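Local coordinates for type-2 restriction enzyme AgeI (PDB 5DWC), which cuts double-stranded DNA at the sequence 5'-ACCGGT-3', cleaving after the first A and leaving 5'-phosphate ends, at residues V169-R174 / L194-V199; Y227-G232 / R255-S260. All blocks are in the same frame, centred on the assembly; numbering follows the deposited sequence.

Interaction 1 (V169-R174 / L194-V199)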
ATOM      1  N   VAL A 169      -2.686  -4.065  -0.797  1.00 24.58           N
ATOM      2  CA  VAL A 169      -1.497  -4.719  -1.341  1.00 23.01           C
ATOM      3  C   VAL A 169      -1.758  -5.210  -2.761  1.00 25.36           C
ATOM      4  O   VAL A 169      -0.927  -5.038  -3.656  1.00 28.00           O
ATOM      5  CB  VAL A 169      -1.045  -5.906  -0.466  1.00 20.24           C
ATOM      6  CG1 VAL A 169       0.006  -6.739  -1.188  1.00 18.56           C
ATOM      7  CG2 VAL A 169      -0.515  -5.412   0.874  1.00 19.33           C
ATOM      8  N   SER A 170      -2.923  -5.814  -2.961  1.00 25.46           N
ATOM      9  CA  SER A 170      -3.334  -6.254  -4.284  1.00 26.45           C
ATOM     10  C   SER A 170      -4.732  -5.741  -4.602  1.00 26.69           C
ATOM     11  O   SER A 170      -5.617  -5.759  -3.747  1.00 24.00           O
ATOM     12  CB  SER A 170      -3.299  -7.778  -4.382  1.00 25.49           C
ATOM     13  OG  SER A 170      -3.632  -8.208  -5.692  1.00 26.51           O
ATOM     14  N   LEU A 171      -4.925  -5.278  -5.831  1.00 28.29           N
ATOM     15  CA  LEU A 171      -6.231  -4.808  -6.274  1.00 30.19           C
ATOM     16  C   LEU A 171      -7.133  -5.976  -6.656  1.00 36.20           C
ATOM     17  O   LEU A 171      -8.293  -5.781  -7.016  1.00 38.36           O
ATOM     18  CB  LEU A 171      -6.083  -3.847  -7.452  1.00 26.92           C
ATOM     19  CG  LEU A 171      -5.337  -2.553  -7.124  1.00 23.88           C
ATOM     20  CD1 LEU A 171      -5.313  -1.635  -8.330  1.00 24.24           C
ATOM     21  CD2 LEU A 171      -5.971  -1.862  -5.925  1.00 21.07           C
ATOM     22  N   ALA A 172      -6.592  -7.189  -6.574  1.00 43.00           N
ATOM     23  CA  ALA A 172      -7.371  -8.402  -6.783  1.00 50.99           C
ATOM     24  C   ALA A 172      -8.257  -8.656  -5.571  1.00 59.02           C
ATOM     25  O   ALA A 172      -9.114  -9.540  -5.579  1.00 61.58           O
ATOM     26  CB  ALA A 172      -6.453  -9.590  -7.037  1.00 50.49           C
ATOM     27  N   GLU A 173      -8.024  -7.871  -4.526  1.00 67.97           N
ATOM     28  CA  GLU A 173      -8.784  -7.946  -3.288  1.00 72.61           C
ATOM     29  C   GLU A 173     -10.204  -7.431  -3.506  1.00 73.60           C
ATOM     30  O   GLU A 173     -10.576  -7.067  -4.622  1.00 79.40           O
ATOM     31  CB  GLU A 173      -8.076  -7.137  -2.199  1.00 79.00           C
ATOM     32  CG  GLU A 173      -8.342  -7.586  -0.772  1.00 85.42           C
ATOM     33  CD  GLU A 173      -7.447  -6.873   0.225  1.00 90.42           C
ATOM     34  OE1 GLU A 173      -6.237  -6.733  -0.060  1.00 90.42           O
ATOM     35  OE2 GLU A 173      -7.955  -6.440   1.283  1.00 93.25           O
ATOM     36  N   ARG A 174     -10.997  -7.403  -2.441  1.00 64.47           N
ATOM     37  CA  ARG A 174     -12.348  -6.856  -2.503  1.00 57.66           C
ATOM     38  C   ARG A 174     -12.303  -5.340  -2.683  1.00 53.37           C
ATOM     39  O   ARG A 174     -12.741  -4.596  -1.807  1.00 53.83           O
ATOM     40  CB  ARG A 174     -13.132  -7.202  -1.234  1.00 52.90           C
ATOM     41  CG  ARG A 174     -13.131  -8.675  -0.856  1.00 47.39           C
ATOM     42  CD  ARG A 174     -14.100  -9.492  -1.699  1.00 42.56           C
ATOM     43  NE  ARG A 174     -14.085 -10.902  -1.314  1.00 39.87           N
ATOM     44  CZ  ARG A 174     -14.900 -11.828  -1.808  1.00 39.01           C
ATOM     45  NH1 ARG A 174     -15.813 -11.503  -2.714  1.00 37.31           N
ATOM     46  NH2 ARG A 174     -14.800 -13.084  -1.392  1.00 40.42           N
ATOM     47  N   LEU A 194      -6.370   5.805  -3.019  1.00 28.15           N
ATOM     48  CA  LEU A 194      -6.125   4.377  -3.165  1.00 29.44           C
ATOM     49  C   LEU A 194      -4.632   4.096  -3.332  1.00 29.87           C
ATOM     50  O   LEU A 194      -4.087   4.187  -4.433  1.00 30.34           O
ATOM     51  CB  LEU A 194      -6.907   3.809  -4.351  1.00 29.95           C
ATOM     52  CG  LEU A 194      -6.671   2.331  -4.680  1.00 28.83           C
ATOM     53  CD1 LEU A 194      -6.945   1.437  -3.481  1.00 28.08           C
ATOM     54  CD2 LEU A 194      -7.532   1.913  -5.851  1.00 29.16           C
ATOM     55  N   SER A 195      -3.974   3.766  -2.226  1.00 31.54           N
ATOM     56  CA  SER A 195      -2.565   3.396  -2.261  1.00 28.98           C
ATOM     57  C   SER A 195      -2.434   1.890  -2.429  1.00 25.34           C
ATOM     58  O   SER A 195      -3.014   1.122  -1.663  1.00 24.99           O
ATOM     59  CB  SER A 195      -1.853   3.861  -0.991  1.00 28.81           C
ATOM     60  OG  SER A 195      -1.955   5.265  -0.844  1.00 30.51           O
ATOM     61  N   THR A 196      -1.676   1.464  -3.435  1.00 22.13           N
ATOM     62  CA  THR A 196      -1.575   0.042  -3.737  1.00 18.54           C
ATOM     63  C   THR A 196      -0.178  -0.385  -4.170  1.00 17.88           C
ATOM     64  O   THR A 196       0.616   0.419  -4.660  1.00 16.95           O
ATOM     65  CB  THR A 196      -2.576  -0.368  -4.844  1.00 17.57           C
ATOM     66  OG1 THR A 196      -2.567  -1.793  -4.998  1.00 15.83           O
ATOM     67  CG2 THR A 196      -2.209   0.281  -6.170  1.00 16.57           C
ATOM     68  N   LEU A 197       0.115  -1.665  -3.971  1.00 15.97           N
ATOM     69  CA  LEU A 197       1.346  -2.257  -4.463  1.00 15.81           C
ATOM     70  C   LEU A 197       1.066  -2.948  -5.787  1.00 16.87           C
ATOM     71  O   LEU A 197       1.990  -3.362  -6.488  1.00 15.70           O
ATOM     72  CB  LEU A 197       1.922  -3.239  -3.444  1.00 15.85           C
ATOM     73  CG  LEU A 197       2.503  -2.600  -2.182  1.00 14.80           C
ATOM     74  CD1 LEU A 197       2.746  -3.642  -1.107  1.00 13.64           C
ATOM     75  CD2 LEU A 197       3.791  -1.862  -2.515  1.00 15.03           C
ATOM     76  N   ASP A 198      -0.222  -3.058  -6.112  1.00 16.24           N
ATOM     77  CA  ASP A 198      -0.694  -3.661  -7.357  1.00 16.55           C
ATOM     78  C   ASP A 198      -0.034  -5.011  -7.612  1.00 17.97           C
ATOM     79  O   ASP A 198       0.516  -5.258  -8.683  1.00 17.21           O
ATOM     80  CB  ASP A 198      -0.455  -2.713  -8.536  1.00 17.79           C
ATOM     81  CG  ASP A 198      -1.200  -3.138  -9.788  1.00 18.16           C
ATOM     82  OD1 ASP A 198      -2.167  -3.920  -9.672  1.00 18.31           O
ATOM     83  OD2 ASP A 198      -0.820  -2.690 -10.889  1.00 19.25           O
ATOM     84  N   VAL A 199      -0.088  -5.876  -6.607  1.00 19.55           N
ATOM     85  CA  VAL A 199       0.535  -7.188  -6.691  1.00 21.06           C
ATOM     86  C   VAL A 199      -0.347  -8.183  -7.428  1.00 23.31           C
ATOM     87  O   VAL A 199      -1.477  -8.443  -7.018  1.00 26.81           O
ATOM     88  CB  VAL A 199       0.847  -7.749  -5.295  1.00 18.44           C
ATOM     89  CG1 VAL A 199       1.371  -9.173  -5.398  1.00 12.84           C
ATOM     90  CG2 VAL A 199       1.840  -6.855  -4.577  1.00 17.19           C
TER
HETATM   91  O   HOH W   1      -3.104  -5.804  -7.964  1.00  8.58           O
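Just past the ends of the parallel strands 159-168 and 191-196, Val-169 and Ser-170 meet Val-199 through two hydrogen bonds. Val-199 N donates to Val-169 O over 3.2 Å, in the carbonyl plane and on a lone pair. Ser-170 OG donates to Val-199 O over 2.5 Å, again in the plane of that carbonyl. With chi1 at -177°, the hydroxyl lies beside its own carbonyl carbon, where Ser-170 OG also accepts from Ala-172 N (3.3 Å) and closes an ST turn. With an alanine here, Val-199 O is likely to lose its hydroxyl donor, and the ST turn its acceptor. Strands 159-168 and 191-196 belong to the mixed sheet, consistent with the nuclease core of the PDDEXK clan. Leu-171 crosses Thr-196 at about a right angle, with CD2 3.5 Å from Thr-196 OG1. Thr-196 OG1 accepts from Asp-198 N (2.9 Å), a second ST turn, and is also bonded to Lys-168 O. A water accepts from Leu-171 N and donates to Asp-198 OD1 (2.7 Å). The Asp-198 carboxylate is further held by Thr-244 and Glu-214 N. Val-169 and Val-199 lie side by side, CG1 to CG2 3.9 Å. Trp-67 of helix 63-78 packs on Val-169 and Leu-197.

Interaction 2 (Y227-G232 / R255-S260); sequences YIEGHG and RHIYVS
Ile-228 and Ile-257 cross at about a right angle, and both are buried. The touching branch of Ile-228 is its CG2 methyl, which lies 4.0 Å from Ile-257 CG1. With Ile-228 chi1 at -51°, CG1 takes the place beside the backbone N and CG2 stands opposite that N. The methyl thereby meets segment 255-260 at three successive residues. Besides Ile-257 it touches His-256 O, at 3.8 Å, and the CB of Arg-255.

The Arg-255 side chain also runs across Ile-228 at about a right angle. Its first carbons do the touching. Arg-255 CB sits 3.2 Å from Ile-228 O, and Arg-255 CG lies 3.7 Å from Gly-232 CA. Gly-232 has positive phi (61°), which favours glycine, and a CB there would come tight against Arg-255 CG.

Glu-229 reaches the same segment with an extended chain. It crosses Ile-257 at about a right angle, and Glu-229 OE2 comes within 3.9 Å of Ile-257 CD1. Its CG packs against Arg-255 O. OE2 is held by a salt bridge to Arg-225 NH1 and a hydrogen bond with Ser-247 OG, which is also bonded to Ile-257 N, so one hydroxyl joins both sides of the contact. Ser-253 OG does likewise, with Ile-228 O and Arg-255 N.

No hydrogen bond runs directly between 227-232 and 255-260. The contact is packing of a helix end, with a wider pi-type turn at 227-231, on an irregular loop segment. The loop lies between helix 223-231 and helix 268-276, while Met-186 of helix 179-187 touches Arg-255.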
ATOM      1  N   TYR A 227     -12.556   2.293 -12.350  1.00 39.55           N
ATOM      2  CA  TYR A 227     -12.981   2.871 -11.079  1.00 39.52           C
ATOM      3  C   TYR A 227     -12.365   4.255 -10.923  1.00 39.54           C
ATOM      4  O   TYR A 227     -13.031   5.202 -10.508  1.00 41.54           O
ATOM      5  CB  TYR A 227     -12.578   1.980  -9.901  1.00 41.06           C
ATOM      6  CG  TYR A 227     -13.314   0.660  -9.826  1.00 42.67           C
ATOM      7  CD1 TYR A 227     -14.606   0.531 -10.322  1.00 44.31           C
ATOM      8  CD2 TYR A 227     -12.715  -0.459  -9.252  1.00 42.66           C
ATOM      9  CE1 TYR A 227     -15.281  -0.676 -10.251  1.00 44.75           C
ATOM     10  CE2 TYR A 227     -13.383  -1.668  -9.179  1.00 43.46           C
ATOM     11  CZ  TYR A 227     -14.664  -1.771  -9.680  1.00 45.05           C
ATOM     12  OH  TYR A 227     -15.330  -2.975  -9.607  1.00 48.43           O
ATOM     13  N   ILE A 228     -11.087   4.356 -11.269  1.00 37.09           N
ATOM     14  CA  ILE A 228     -10.340   5.601 -11.150  1.00 36.01           C
ATOM     15  C   ILE A 228     -10.594   6.535 -12.328  1.00 35.68           C
ATOM     16  O   ILE A 228     -11.105   7.641 -12.160  1.00 35.44           O
ATOM     17  CB  ILE A 228      -8.820   5.341 -11.059  1.00 35.96           C
ATOM     18  CG1 ILE A 228      -8.513   4.304  -9.979  1.00 33.32           C
ATOM     19  CG2 ILE A 228      -8.070   6.641 -10.799  1.00 35.92           C
ATOM     20  CD1 ILE A 228      -8.804   4.784  -8.583  1.00 33.11           C
ATOM     21  N   GLU A 229     -10.234   6.075 -13.521  1.00 35.93           N
ATOM     22  CA  GLU A 229     -10.250   6.916 -14.713  1.00 37.23           C
ATOM     23  C   GLU A 229     -11.633   7.074 -15.327  1.00 37.88           C
ATOM     24  O   GLU A 229     -11.845   7.939 -16.176  1.00 39.76           O
ATOM     25  CB  GLU A 229      -9.291   6.351 -15.757  1.00 37.05           C
ATOM     26  CG  GLU A 229      -7.845   6.342 -15.303  1.00 35.66           C
ATOM     27  CD  GLU A 229      -6.940   5.604 -16.264  1.00 35.37           C
ATOM     28  OE1 GLU A 229      -7.441   5.094 -17.289  1.00 36.61           O
ATOM     29  OE2 GLU A 229      -5.725   5.531 -15.994  1.00 35.22           O
ATOM     30  N   GLY A 230     -12.573   6.239 -14.901  1.00 38.22           N
ATOM     31  CA  GLY A 230     -13.916   6.283 -15.447  1.00 40.08           C
ATOM     32  C   GLY A 230     -14.930   6.869 -14.486  1.00 41.65           C
ATOM     33  O   GLY A 230     -15.535   7.902 -14.766  1.00 41.46           O
ATOM     34  N   HIS A 231     -15.112   6.210 -13.347  1.00 43.42           N
ATOM     35  CA  HIS A 231     -16.139   6.607 -12.388  1.00 45.78           C
ATOM     36  C   HIS A 231     -15.614   7.577 -11.333  1.00 41.23           C
ATOM     37  O   HIS A 231     -16.394   8.268 -10.676  1.00 41.61           O
ATOM     38  CB  HIS A 231     -16.735   5.373 -11.709  1.00 52.55           C
ATOM     39  CG  HIS A 231     -17.426   4.441 -12.653  1.00 58.80           C
ATOM     40  ND1 HIS A 231     -18.711   4.656 -13.102  1.00 61.28           N
ATOM     41  CD2 HIS A 231     -17.013   3.289 -13.233  1.00 61.94           C
ATOM     42  CE1 HIS A 231     -19.060   3.678 -13.919  1.00 63.42           C
ATOM     43  NE2 HIS A 231     -18.047   2.835 -14.015  1.00 65.49           N
ATOM     44  N   GLY A 232     -14.295   7.626 -11.172  1.00 37.35           N
ATOM     45  CA  GLY A 232     -13.679   8.501 -10.191  1.00 34.31           C
ATOM     46  C   GLY A 232     -14.117   8.177  -8.776  1.00 31.81           C
ATOM     47  O   GLY A 232     -14.429   9.072  -7.990  1.00 32.58           O
ATOM     48  N   ARG A 255      -9.418  11.759 -12.790  1.00 38.10           N
ATOM     49  CA  ARG A 255      -8.650  11.078 -11.759  1.00 36.99           C
ATOM     50  C   ARG A 255      -7.547  10.259 -12.415  1.00 35.27           C
ATOM     51  O   ARG A 255      -7.724   9.742 -13.518  1.00 34.12           O
ATOM     52  CB  ARG A 255      -9.556  10.186 -10.913  1.00 34.15           C
ATOM     53  CG  ARG A 255     -10.836  10.867 -10.451  1.00 34.42           C
ATOM     54  CD  ARG A 255     -10.554  12.049  -9.532  1.00 34.65           C
ATOM     55  NE  ARG A 255     -11.787  12.638  -9.011  1.00 35.41           N
ATOM     56  CZ  ARG A 255     -11.842  13.528  -8.023  1.00 35.58           C
ATOM     57  NH1 ARG A 255     -10.730  13.941  -7.425  1.00 34.99           N
ATOM     58  NH2 ARG A 255     -13.014  14.003  -7.627  1.00 35.86           N
ATOM     59  N   HIS A 256      -6.408  10.141 -11.741  1.00 34.40           N
ATOM     60  CA  HIS A 256      -5.251   9.485 -12.339  1.00 34.76           C
ATOM     61  C   HIS A 256      -4.644   8.378 -11.486  1.00 31.92           C
ATOM     62  O   HIS A 256      -4.734   8.387 -10.259  1.00 31.19           O
ATOM     63  CB  HIS A 256      -4.167  10.517 -12.653  1.00 36.41           C
ATOM     64  CG  HIS A 256      -4.563  11.506 -13.702  1.00 38.19           C
ATOM     65  ND1 HIS A 256      -5.223  12.680 -13.407  1.00 39.09           N
ATOM     66  CD2 HIS A 256      -4.394  11.496 -15.045  1.00 39.77           C
ATOM     67  CE1 HIS A 256      -5.443  13.350 -14.523  1.00 40.59           C
ATOM     68  NE2 HIS A 256      -4.949  12.655 -15.532  1.00 40.47           N
ATOM     69  N   ILE A 257      -4.019   7.428 -12.171  1.00 31.37           N
ATOM     70  CA  ILE A 257      -3.211   6.404 -11.529  1.00 30.23           C
ATOM     71  C   ILE A 257      -1.740   6.793 -11.619  1.00 32.12           C
ATOM     72  O   ILE A 257      -1.143   6.731 -12.693  1.00 33.76           O
ATOM     73  CB  ILE A 257      -3.418   5.029 -12.179  1.00 29.69           C
ATOM     74  CG1 ILE A 257      -4.875   4.584 -12.035  1.00 29.00           C
ATOM     75  CG2 ILE A 257      -2.471   4.004 -11.574  1.00 29.55           C
ATOM     76  CD1 ILE A 257      -5.208   3.340 -12.826  1.00 28.22           C
ATOM     77  N   TYR A 258      -1.164   7.209 -10.497  1.00 33.50           N
ATOM     78  CA  TYR A 258       0.240   7.599 -10.466  1.00 34.39           C
ATOM     79  C   TYR A 258       1.115   6.396 -10.128  1.00 32.80           C
ATOM     80  O   TYR A 258       0.741   5.559  -9.308  1.00 32.41           O
ATOM     81  CB  TYR A 258       0.470   8.727  -9.456  1.00 36.95           C
ATOM     82  CG  TYR A 258      -0.352   9.973  -9.715  1.00 39.13           C
ATOM     83  CD1 TYR A 258       0.075  10.937 -10.621  1.00 40.94           C
ATOM     84  CD2 TYR A 258      -1.550  10.191  -9.046  1.00 40.22           C
ATOM     85  CE1 TYR A 258      -0.672  12.078 -10.858  1.00 41.51           C
ATOM     86  CE2 TYR A 258      -2.303  11.329  -9.275  1.00 40.90           C
ATOM     87  CZ  TYR A 258      -1.858  12.269 -10.181  1.00 41.62           C
ATOM     88  OH  TYR A 258      -2.605  13.401 -10.411  1.00 43.97           O
ATOM     89  N   VAL A 259       2.275   6.309 -10.773  1.00 32.06           N
ATOM     90  CA  VAL A 259       3.189   5.189 -10.566  1.00 29.80           C
ATOM     91  C   VAL A 259       4.603   5.682 -10.271  1.00 30.71           C
ATOM     92  O   VAL A 259       5.138   6.518 -10.999  1.00 31.17           O
ATOM     93  CB  VAL A 259       3.233   4.254 -11.794  1.00 28.66           C
ATOM     94  CG1 VAL A 259       4.172   3.084 -11.539  1.00 28.19           C
ATOM     95  CG2 VAL A 259       1.836   3.758 -12.145  1.00 27.60           C
ATOM     96  N   SER A 260       5.201   5.160  -9.203  1.00 29.24           N
ATOM     97  CA  SER A 260       6.561   5.527  -8.823  1.00 29.80           C
ATOM     98  C   SER A 260       7.182   4.484  -7.897  1.00 29.49           C
ATOM     99  O   SER A 260       6.501   3.575  -7.421  1.00 28.79           O
ATOM    100  CB  SER A 260       6.578   6.896  -8.139  1.00 30.25           C
ATOM    101  OG  SER A 260       5.957   6.839  -6.867  1.00 30.25           O
TER

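From the N terminus, strand 159-168 runs into 169-174, the first half of interaction 1. The chain then makes helix 179-187 and returns along strand 191-196, whose end lies in 194-199, closing that loop. Interaction 2 opens later, at the end of helix 223-231. A connection without helix or strand leads from it to 255-260, which closes the second loop. The two loops follow in series and neither nest nor cross. Interaction 1 ties together the ends of two parallel strands, and interaction 2 secures a helix end to a late loop. Their centres are about 13 Å apart. They touch where Leu-194 CD2 packs 4.2 Å from Ile-228 CD1, joining strand 191-196 to helix 223-231.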